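PDB 2WK1: demethyldecarbamoylnovobiocin O-methyltransferase from Streptomyces caeruleus, which transfers a methyl group from S-adenosyl-L-methionine to the 4-hydroxyl of the noviose sugar, the penultimate step in making the antibiotic novobiocin. Local coordinates for residues D77-A80 and N81-T84; Q96-E99 and D100-N104; G126-A130 and H131-D135. All blocks are in the same frame, centred on the assembly; numbering follows the deposited sequence.

Contact 1: D77-A80 and N81-T84. With SAH (S-adenosyl-L-homocysteine), chain B.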
ATOM      1  N   ASP A  77       5.074   9.008  15.698  1.00 14.27           N
ATOM      2  CA  ASP A  77       5.074  10.210  14.899  1.00 14.36           C
ATOM      3  C   ASP A  77       3.728  10.419  14.202  1.00 14.20           C
ATOM      4  O   ASP A  77       2.814   9.564  14.301  1.00 15.22           O
ATOM      5  CB  ASP A  77       6.265  10.235  13.914  1.00 14.41           C
ATOM      6  CG  ASP A  77       6.217   9.153  12.847  1.00 16.46           C
ATOM      7  OD1 ASP A  77       5.257   8.354  12.802  1.00 16.57           O
ATOM      8  OD2 ASP A  77       7.144   9.158  11.992  1.00 17.54           O
ATOM      9  N   TRP A  78       3.605  11.559  13.526  1.00 14.66           N
ATOM     10  CA  TRP A  78       2.485  11.821  12.628  1.00 14.90           C
ATOM     11  C   TRP A  78       2.983  11.661  11.199  1.00 14.26           C
ATOM     12  O   TRP A  78       3.785  12.463  10.755  1.00 15.45           O
ATOM     13  CB  TRP A  78       1.948  13.256  12.764  1.00 16.26           C
ATOM     14  CG  TRP A  78       1.282  13.606  14.056  1.00 16.89           C
ATOM     15  CD1 TRP A  78       0.651  12.761  14.923  1.00 18.90           C
ATOM     16  CD2 TRP A  78       1.137  14.930  14.599  1.00 20.51           C
ATOM     17  NE1 TRP A  78       0.152  13.474  15.998  1.00 22.25           N
ATOM     18  CE2 TRP A  78       0.430  14.804  15.815  1.00 22.23           C
ATOM     19  CE3 TRP A  78       1.539  16.204  14.174  1.00 23.57           C
ATOM     20  CZ2 TRP A  78       0.110  15.908  16.614  1.00 24.24           C
ATOM     21  CZ3 TRP A  78       1.227  17.300  14.979  1.00 24.89           C
ATOM     22  CH2 TRP A  78       0.518  17.137  16.181  1.00 25.69           C
ATOM     23  N   PRO A  79       2.525  10.641  10.465  1.00 13.09           N
ATOM     24  CA  PRO A  79       2.972  10.528   9.068  1.00 13.24           C
ATOM     25  C   PRO A  79       2.548  11.733   8.215  1.00 13.21           C
ATOM     26  O   PRO A  79       1.448  12.257   8.360  1.00 13.51           O
ATOM     27  CB  PRO A  79       2.316   9.224   8.591  1.00 13.14           C
ATOM     28  CG  PRO A  79       2.109   8.461   9.868  1.00 13.47           C
ATOM     29  CD  PRO A  79       1.717   9.483  10.874  1.00 13.70           C
ATOM     30  N   ALA A  80       3.415  12.145   7.298  1.00 13.29           N
ATOM     31  CA  ALA A  80       3.108  13.212   6.372  1.00 13.86           C
ATOM     32  C   ALA A  80       1.902  12.947   5.492  1.00 13.95           C
ATOM     33  O   ALA A  80       1.087  13.836   5.247  1.00 15.01           O
ATOM     34  CB  ALA A  80       4.341  13.491   5.498  1.00 14.98           C
ATOM     35  N   ASN A  81       1.769  11.701   5.046  1.00 13.25           N
ATOM     36  CA  ASN A  81       0.723  11.335   4.096  1.00 13.67           C
ATOM     37  C   ASN A  81      -0.046  10.077   4.469  1.00 13.24           C
ATOM     38  O   ASN A  81      -1.155   9.886   3.986  1.00 15.00           O
ATOM     39  CB  ASN A  81       1.318  11.149   2.701  1.00 13.73           C
ATOM     40  CG  ASN A  81       2.061  12.357   2.243  1.00 14.88           C
ATOM     41  OD1 ASN A  81       1.450  13.349   1.868  1.00 18.41           O
ATOM     42  ND2 ASN A  81       3.381  12.297   2.301  1.00 16.58           N
ATOM     43  N   ALA A  82       0.531   9.189   5.280  1.00 12.63           N
ATOM     44  CA  ALA A  82      -0.096   7.910   5.557  1.00 11.92           C
ATOM     45  C   ALA A  82      -1.389   8.098   6.347  1.00 11.08           C
ATOM     46  O   ALA A  82      -1.649   9.126   6.962  1.00 12.54           O
ATOM     47  CB  ALA A  82       0.866   6.989   6.287  1.00 13.08           C
ATOM     48  N   HIS A  83      -2.195   7.051   6.347  1.00 10.00           N
ATOM     49  CA  HIS A  83      -3.591   7.164   6.723  1.00  9.94           C
ATOM     50  C   HIS A  83      -3.886   6.963   8.209  1.00  9.74           C
ATOM     51  O   HIS A  83      -4.990   7.246   8.639  1.00 10.15           O
ATOM     52  CB  HIS A  83      -4.443   6.207   5.881  1.00 10.19           C
ATOM     53  CG  HIS A  83      -4.388   6.516   4.424  1.00 11.96           C
ATOM     54  ND1 HIS A  83      -3.929   5.628   3.469  1.00 13.85           N
ATOM     55  CD2 HIS A  83      -4.696   7.655   3.768  1.00 14.46           C
ATOM     56  CE1 HIS A  83      -3.972   6.218   2.286  1.00 15.32           C
ATOM     57  NE2 HIS A  83      -4.450   7.439   2.439  1.00 15.19           N
ATOM     58  N   THR A  84      -2.882   6.504   8.970  1.00 10.04           N
ATOM     59  CA  THR A  84      -3.014   6.402  10.415  1.00  9.60           C
ATOM     60  C   THR A  84      -1.717   6.823  11.075  1.00 10.02           C
ATOM     61  O   THR A  84      -0.637   6.651  10.499  1.00 10.45           O
ATOM     62  CB  THR A  84      -3.363   4.965  10.869  1.00 10.49           C
ATOM     63  OG1 THR A  84      -3.559   4.908  12.277  1.00 10.44           O
ATOM     64  CG2 THR A  84      -2.292   3.964  10.479  1.00 12.15           C
TER
HETATM   65  N   SAH B 301      -7.186   6.914  15.333  1.00 13.37           N
HETATM   66  CA  SAH B 301      -6.499   7.907  14.439  1.00 12.08           C
HETATM   67  CB  SAH B 301      -5.935   9.060  15.271  1.00 12.83           C
HETATM   68  CG  SAH B 301      -7.002   9.897  15.964  1.00 12.65           C
HETATM   69  SD  SAH B 301      -6.441  11.582  16.244  1.00 13.50           S
HETATM   70  C   SAH B 301      -5.495   7.218  13.557  1.00 12.60           C
HETATM   71  O   SAH B 301      -4.563   7.861  13.059  1.00 12.66           O
HETATM   72  OXT SAH B 301      -5.670   6.043  13.264  1.00 13.28           O
HETATM   73  C5' SAH B 301      -7.718  12.199  17.356  1.00 12.31           C
HETATM   74  C4' SAH B 301      -9.085  12.360  16.654  1.00 11.69           C
HETATM   75  O4' SAH B 301     -10.100  12.522  17.675  1.00 11.41           O
HETATM   76  C3' SAH B 301      -9.187  13.550  15.700  1.00 12.46           C
HETATM   77  O3' SAH B 301      -9.601  13.150  14.381  1.00 13.07           O
HETATM   78  C2' SAH B 301     -10.228  14.458  16.393  1.00 11.81           C
HETATM   79  O2' SAH B 301     -11.051  15.218  15.508  1.00 13.24           O
HETATM   80  C1' SAH B 301     -11.068  13.466  17.204  1.00 10.43           C
HETATM   81  N9  SAH B 301     -11.722  13.971  18.414  1.00 10.57           N
HETATM   82  C8  SAH B 301     -11.117  14.135  19.618  1.00 12.23           C
HETATM   83  N7  SAH B 301     -12.023  14.488  20.563  1.00 12.06           N
HETATM   84  C5  SAH B 301     -13.230  14.522  19.946  1.00 10.80           C
HETATM   85  C6  SAH B 301     -14.588  14.762  20.367  1.00 11.01           C
HETATM   86  N6  SAH B 301     -14.849  15.074  21.625  1.00 12.27           N
HETATM   87  N1  SAH B 301     -15.559  14.663  19.452  1.00 11.08           N
HETATM   88  C2  SAH B 301     -15.307  14.306  18.179  1.00 10.84           C
HETATM   89  N3  SAH B 301     -14.083  14.066  17.698  1.00 10.66           N
HETATM   90  C4  SAH B 301     -13.045  14.142  18.558  1.00 10.29           C
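Pro79 and Ala82 meet inside a bend of the loop that runs from helix 69-73 to helix 87-103 and supplies Thr84 to the S-adenosyl-L-homocysteine pocket of this class I (Rossmann-like) methyltransferase fold. The proline ring points into the bend: its CB rests against the methyl CB of Ala82 at 3.5 Å, and its CG comes to 3.3 Å from Thr84 O, so CB meets a methyl and CG a carbonyl oxygen of the following residues. No hydrogen bond crosses between 77-80 and 81-84. The bend is held from outside instead, with Arg117 donating to Pro79 O, Ala80 O and Ala82 O, while Asp53 OD2 accepts from the backbone N of both Asn81 and Ala82. At the outer corner the amide of Asn81 folds back beside Ala80, its ND2 lying 3.5 Å from Ala80 CB. The Thr84 side chain points away from 77-80, and its hydroxyl meets S-adenosyl-L-homocysteine. With OG1 anti to the backbone N (chi1 -177°), the hydroxyl faces the amino-acid end of the ligand and also caps the backbone N of Ile86, just ahead of helix 87-103. One oxygen thus serves both helix start and ligand. To the ligand it acts as donor, in a short hydrogen bond of 2.6 Å from Thr84 OG1 to the carboxylate oxygen OXT.

Contact 2: Q96-E99 and D100-N104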
ATOM      1  N   GLN A  96      -5.623  -8.317  15.612  1.00 11.18           N
ATOM      2  CA  GLN A  96      -5.780  -9.439  16.523  1.00 12.38           C
ATOM      3  C   GLN A  96      -7.149  -9.422  17.214  1.00 11.38           C
ATOM      4  O   GLN A  96      -7.811 -10.459  17.333  1.00 12.33           O
ATOM      5  CB  GLN A  96      -4.645  -9.451  17.546  1.00 14.70           C
ATOM      6  CG  GLN A  96      -3.238  -9.716  16.975  1.00 20.80           C
ATOM      7  CD  GLN A  96      -2.967 -11.101  16.410  1.00 29.90           C
ATOM      8  OE1 GLN A  96      -3.282 -11.390  15.249  1.00 35.76           O
ATOM      9  NE2 GLN A  96      -2.277 -11.933  17.198  1.00 36.28           N
ATOM     10  N   CYS A  97      -7.579  -8.261  17.685  1.00 10.85           N
ATOM     11  CA  CYS A  97      -8.872  -8.170  18.365  1.00 11.04           C
ATOM     12  C   CYS A  97     -10.034  -8.454  17.423  1.00 10.85           C
ATOM     13  O   CYS A  97     -10.954  -9.182  17.787  1.00 11.43           O
ATOM     14  CB  CYS A  97      -9.031  -6.791  19.030  1.00 11.26           C
ATOM     15  SG  CYS A  97      -7.968  -6.489  20.440  1.00 13.53           S
ATOM     16  N   VAL A  98     -10.003  -7.851  16.239  1.00 10.39           N
ATOM     17  CA  VAL A  98     -11.106  -8.057  15.305  1.00 10.19           C
ATOM     18  C   VAL A  98     -11.126  -9.513  14.826  1.00 11.17           C
ATOM     19  O   VAL A  98     -12.200 -10.126  14.765  1.00 11.42           O
ATOM     20  CB  VAL A  98     -11.059  -7.084  14.109  1.00 10.52           C
ATOM     21  CG1 VAL A  98     -12.177  -7.397  13.107  1.00 12.57           C
ATOM     22  CG2 VAL A  98     -11.181  -5.632  14.595  1.00 11.23           C
ATOM     23  N   GLU A  99      -9.964 -10.080  14.505  1.00 11.08           N
ATOM     24  CA  GLU A  99      -9.971 -11.507  14.116  1.00 12.17           C
ATOM     25  C   GLU A  99     -10.458 -12.400  15.249  1.00 12.79           C
ATOM     26  O   GLU A  99     -11.097 -13.422  14.984  1.00 14.40           O
ATOM     27  CB  GLU A  99      -8.629 -11.957  13.549  1.00 12.78           C
ATOM     28  CG  GLU A  99      -8.354 -11.289  12.204  1.00 14.24           C
ATOM     29  CD  GLU A  99      -7.137 -11.785  11.487  1.00 18.36           C
ATOM     30  OE1 GLU A  99      -6.147 -12.155  12.145  1.00 21.72           O
ATOM     31  OE2 GLU A  99      -7.182 -11.810  10.251  1.00 20.79           O
ATOM     32  N   ASP A 100     -10.149 -12.055  16.497  1.00 12.68           N
ATOM     33  CA  ASP A 100     -10.598 -12.888  17.628  1.00 13.29           C
ATOM     34  C   ASP A 100     -12.118 -12.815  17.786  1.00 12.58           C
ATOM     35  O   ASP A 100     -12.782 -13.836  18.014  1.00 14.27           O
ATOM     36  CB  ASP A 100      -9.914 -12.479  18.938  1.00 14.17           C
ATOM     37  CG  ASP A 100     -10.186 -13.469  20.051  1.00 17.57           C
ATOM     38  OD1 ASP A 100      -9.768 -14.641  19.896  1.00 21.94           O
ATOM     39  OD2 ASP A 100     -10.797 -13.083  21.059  1.00 19.92           O
ATOM     40  N   VAL A 101     -12.710 -11.625  17.644  1.00 13.02           N
ATOM     41  CA  VAL A 101     -14.170 -11.517  17.752  1.00 13.05           C
ATOM     42  C   VAL A 101     -14.868 -12.246  16.600  1.00 13.41           C
ATOM     43  O   VAL A 101     -15.927 -12.864  16.790  1.00 14.43           O
ATOM     44  CB  VAL A 101     -14.708 -10.070  17.960  1.00 14.32           C
ATOM     45  CG1 VAL A 101     -14.114  -9.446  19.204  1.00 12.78           C
ATOM     46  CG2 VAL A 101     -14.537  -9.191  16.771  1.00 15.58           C
ATOM     47  N   ILE A 102     -14.267 -12.213  15.417  1.00 13.97           N
ATOM     48  CA  ILE A 102     -14.816 -12.956  14.277  1.00 15.26           C
ATOM     49  C   ILE A 102     -14.681 -14.446  14.548  1.00 15.81           C
ATOM     50  O   ILE A 102     -15.636 -15.187  14.369  1.00 17.54           O
ATOM     51  CB  ILE A 102     -14.090 -12.624  12.953  1.00 15.64           C
ATOM     52  CG1 ILE A 102     -14.366 -11.173  12.553  1.00 14.97           C
ATOM     53  CG2 ILE A 102     -14.521 -13.635  11.846  1.00 16.22           C
ATOM     54  CD1 ILE A 102     -13.463 -10.649  11.441  1.00 15.15           C
ATOM     55  N   GLY A 103     -13.502 -14.896  14.965  1.00 16.64           N
ATOM     56  CA  GLY A 103     -13.275 -16.334  15.175  1.00 17.10           C
ATOM     57  C   GLY A 103     -14.088 -16.941  16.300  1.00 17.97           C
ATOM     58  O   GLY A 103     -14.409 -18.132  16.266  1.00 20.04           O
ATOM     59  N   ASN A 104     -14.417 -16.130  17.298  1.00 18.13           N
ATOM     60  CA  ASN A 104     -15.226 -16.568  18.432  1.00 18.27           C
ATOM     61  C   ASN A 104     -16.694 -16.165  18.322  1.00 18.08           C
ATOM     62  O   ASN A 104     -17.471 -16.373  19.248  1.00 19.59           O
ATOM     63  CB  ASN A 104     -14.624 -16.051  19.727  1.00 18.76           C
ATOM     64  CG  ASN A 104     -13.393 -16.815  20.137  1.00 21.96           C
ATOM     65  OD1 ASN A 104     -13.471 -18.022  20.436  1.00 27.08           O
ATOM     66  ND2 ASN A 104     -12.265 -16.141  20.210  1.00 25.61           N
TER
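Val98 lays its CG1 methyl against CD1 of Ile102 one turn further along helix 87-103, the two carbons 3.9 Å apart and the side chains crossing at a slant. CG1 of Val98 stands anti to the backbone N (chi1 176°), while the extended Ile102 chain carries CD1 back over the preceding turn, within 3.6 Å of Val98 O. Both residues also touch Ile127 of helix 119-130, so the pair is part of the seam between two neighbouring helices. Val101 occupies another side of the turn. Its CG2 comes within 3.2 Å of Val98 O, and its side chain packs on Ala211 and Val212 of strand 210-215 and on Tyr239 of strand 238-242, joining the helix to the central sheet. Beneath the side chains runs the usual ladder of i to i+4 bonds, from Asp100 N to Gln96 O through Gly103 N to Glu99 O, the last at 2.8 Å. At the helix end Asp100 O takes two donors from Asn104, its backbone N at 2.9 Å and its ND2 at 3.2 Å, which arrive from opposite faces of the carbonyl plane. The chemistry is therefore divided: apolar branches seat one side of the helix on the sheet and the neighbouring helix, the carboxylates of Glu99 and Asp100 tie it to His131 NE2 and Tyr239 OH, and the twice-bonded Asp100 O probably steadies its end.

Contact 3: G126-A130 and H131-D135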
ATOM      1  N   GLY A 126     -11.312  -3.529   6.165  1.00  9.34           N
ATOM      2  CA  GLY A 126     -10.534  -4.508   5.409  1.00  9.88           C
ATOM      3  C   GLY A 126     -10.499  -5.883   6.035  1.00 10.09           C
ATOM      4  O   GLY A 126     -10.524  -6.868   5.320  1.00 10.49           O
ATOM      5  N   ILE A 127     -10.440  -5.961   7.361  1.00 10.09           N
ATOM      6  CA  ILE A 127     -10.438  -7.255   8.033  1.00  9.78           C
ATOM      7  C   ILE A 127     -11.781  -7.939   7.776  1.00 10.05           C
ATOM      8  O   ILE A 127     -11.834  -9.131   7.484  1.00 10.96           O
ATOM      9  CB  ILE A 127     -10.161  -7.103   9.528  1.00  9.82           C
ATOM     10  CG1 ILE A 127      -8.775  -6.507   9.801  1.00 10.48           C
ATOM     11  CG2 ILE A 127     -10.297  -8.461  10.204  1.00 11.73           C
ATOM     12  CD1 ILE A 127      -8.663  -5.871  11.192  1.00 11.35           C
ATOM     13  N   LEU A 128     -12.873  -7.181   7.873  1.00 10.12           N
ATOM     14  CA  LEU A 128     -14.182  -7.753   7.568  1.00 11.07           C
ATOM     15  C   LEU A 128     -14.194  -8.290   6.125  1.00 10.94           C
ATOM     16  O   LEU A 128     -14.682  -9.385   5.858  1.00 12.72           O
ATOM     17  CB  LEU A 128     -15.308  -6.751   7.764  1.00 11.93           C
ATOM     18  CG  LEU A 128     -15.514  -6.240   9.196  1.00 11.35           C
ATOM     19  CD1 LEU A 128     -16.675  -5.251   9.241  1.00 13.76           C
ATOM     20  CD2 LEU A 128     -15.736  -7.364  10.222  1.00 14.20           C
ATOM     21  N   ARG A 129     -13.670  -7.518   5.190  1.00 11.31           N
ATOM     22  CA  ARG A 129     -13.633  -7.928   3.784  1.00 12.40           C
ATOM     23  C   ARG A 129     -12.807  -9.194   3.588  1.00 12.35           C
ATOM     24  O   ARG A 129     -13.218 -10.112   2.856  1.00 13.75           O
ATOM     25  CB  ARG A 129     -13.097  -6.777   2.927  1.00 13.01           C
ATOM     26  CG  ARG A 129     -13.053  -7.036   1.423  1.00 17.75           C
ATOM     27  CD  ARG A 129     -14.233  -6.473   0.728  1.00 25.20           C
ATOM     28  NE  ARG A 129     -14.138  -6.640  -0.717  1.00 30.34           N
ATOM     29  CZ  ARG A 129     -14.418  -7.763  -1.378  1.00 34.78           C
ATOM     30  NH1 ARG A 129     -14.776  -8.863  -0.739  1.00 36.82           N
ATOM     31  NH2 ARG A 129     -14.308  -7.786  -2.706  1.00 37.15           N
ATOM     32  N   ALA A 130     -11.656  -9.261   4.267  1.00 12.19           N
ATOM     33  CA  ALA A 130     -10.756 -10.396   4.129  1.00 13.23           C
ATOM     34  C   ALA A 130     -11.423 -11.678   4.564  1.00 14.17           C
ATOM     35  O   ALA A 130     -11.096 -12.748   4.035  1.00 16.58           O
ATOM     36  CB  ALA A 130      -9.493 -10.177   4.960  1.00 14.44           C
ATOM     37  N   HIS A 131     -12.333 -11.585   5.532  1.00 13.77           N
ATOM     38  CA  HIS A 131     -13.003 -12.757   6.074  1.00 14.97           C
ATOM     39  C   HIS A 131     -14.417 -12.921   5.550  1.00 15.42           C
ATOM     40  O   HIS A 131     -15.169 -13.742   6.068  1.00 17.27           O
ATOM     41  CB  HIS A 131     -12.962 -12.692   7.602  1.00 15.27           C
ATOM     42  CG  HIS A 131     -11.582 -12.844   8.158  1.00 17.66           C
ATOM     43  ND1 HIS A 131     -10.984 -14.080   8.337  1.00 26.10           N
ATOM     44  CD2 HIS A 131     -10.689 -11.928   8.581  1.00 16.41           C
ATOM     45  CE1 HIS A 131      -9.772 -13.903   8.836  1.00 25.97           C
ATOM     46  NE2 HIS A 131      -9.562 -12.602   8.982  1.00 21.21           N
ATOM     47  N   ASP A 132     -14.765 -12.136   4.537  1.00 15.43           N
ATOM     48  CA  ASP A 132     -16.103 -12.122   3.932  1.00 16.27           C
ATOM     49  C   ASP A 132     -17.226 -12.013   4.954  1.00 15.99           C
ATOM     50  O   ASP A 132     -18.261 -12.708   4.876  1.00 18.10           O
ATOM     51  CB  ASP A 132     -16.327 -13.325   3.010  1.00 18.12           C
ATOM     52  CG  ASP A 132     -17.510 -13.119   2.068  1.00 22.79           C
ATOM     53  OD1 ASP A 132     -17.872 -11.956   1.745  1.00 26.19           O
ATOM     54  OD2 ASP A 132     -18.098 -14.140   1.661  1.00 30.06           O
ATOM     55  N   VAL A 133     -17.045 -11.087   5.898  1.00 14.04           N
ATOM     56  CA  VAL A 133     -18.045 -10.822   6.902  1.00 14.48           C
ATOM     57  C   VAL A 133     -18.966  -9.712   6.396  1.00 14.91           C
ATOM     58  O   VAL A 133     -18.517  -8.594   6.153  1.00 16.50           O
ATOM     59  CB  VAL A 133     -17.406 -10.406   8.237  1.00 14.41           C
ATOM     60  CG1 VAL A 133     -18.501  -9.941   9.227  1.00 16.06           C
ATOM     61  CG2 VAL A 133     -16.574 -11.518   8.800  1.00 16.43           C
ATOM     62  N   ARG A 134     -20.245 -10.019   6.259  1.00 16.76           N
ATOM     63  CA  ARG A 134     -21.203  -9.124   5.616  1.00 18.04           C
ATOM     64  C   ARG A 134     -22.209  -8.550   6.610  1.00 17.78           C
ATOM     65  O   ARG A 134     -23.021  -7.734   6.224  1.00 20.24           O
ATOM     66  CB  ARG A 134     -21.923  -9.838   4.448  1.00 19.91           C
ATOM     67  CG  ARG A 134     -20.968 -10.207   3.306  1.00 24.29           C
ATOM     68  CD  ARG A 134     -21.675 -10.986   2.192  1.00 29.89           C
ATOM     69  NE  ARG A 134     -20.724 -11.701   1.340  1.00 34.57           N
ATOM     70  CZ  ARG A 134     -21.062 -12.519   0.339  1.00 38.39           C
ATOM     71  NH1 ARG A 134     -22.342 -12.735   0.039  1.00 40.29           N
ATOM     72  NH2 ARG A 134     -20.111 -13.129  -0.374  1.00 39.27           N
ATOM     73  N   ASP A 135     -22.161  -8.971   7.870  1.00 16.68           N
ATOM     74  CA  ASP A 135     -23.190  -8.637   8.866  1.00 17.15           C
ATOM     75  C   ASP A 135     -22.670  -7.815  10.051  1.00 16.23           C
ATOM     76  O   ASP A 135     -23.276  -7.798  11.115  1.00 17.76           O
ATOM     77  CB  ASP A 135     -23.897  -9.899   9.377  1.00 18.32           C
ATOM     78  CG  ASP A 135     -22.992 -10.823  10.159  1.00 20.64           C
ATOM     79  OD1 ASP A 135     -21.753 -10.667  10.145  1.00 22.25           O
ATOM     80  OD2 ASP A 135     -23.538 -11.784  10.777  1.00 26.46           O
TER
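His131 packs back on the last turn of helix 119-130, alongside Ile127 and pointing the same way. Its CB lies 3.6 Å from Ala130 C and almost as near Ile127 O. With CG anti to its own carbonyl carbon (chi1 -68°), the ring lies across the end of the helix, with CD2 on the side of Ile127, and CG stays close to the same two backbone atoms. CD2 goes further: it sits 3.2 Å from Ile127 O, which lies at the ring edge near its plane, and 3.8 Å from the Ile127 CG2 methyl. At the tip, NE2 is bonded outside the turn, to Glu99 of helix 87-103. That bond, with the carbonyl and methyl at CD2, probably fixes the rotation of the imidazole.

On another side of the turn Val133 points toward the helix, its CG1 methyl 3.9 Å from Leu128 CD2, an apolar contact across the point where the chain leaves the helix. Asp132, at the helix exit, has positive phi (49°), and its CB points away from the helix. There Arg134 NE meets Asp132 OD1 at 2.9 Å in a salt bridge, with the oxygen close to the guanidinium plane. The backbone closes the end in two steps, a nearly straight bond (173°) from Val133 N to Leu128 O and another from Asp132 N to Arg129 O, whose donor stands well above the carbonyl plane. These two bonds, the positive-phi C-prime residue and the Leu128-Val133 apolar pair make a Schellman motif, here leading from helix 119-130 toward strand 138-142.

Overall arrangement
The three contacts follow one another along the chain, all in the part that makes up the TylF-type methyltransferase. Contact 1 lies in the loop before helix 87-103, contact 2 at the far end of that helix, and contact 3 where helix 119-130 gives way to the loop before strand 138-142. Contacts 2 and 3 touch, their centres about 11 Å apart, since the two helices pack together. Contact 1 stands alone, with its centre about 26 Å from that of contact 2 and 25 Å from that of contact 3. Helix 87-103 thus links the two regions, from just after the cofactor-binding residues Thr84 and Met85 to a distant end anchored on the sheet and the neighbouring helix.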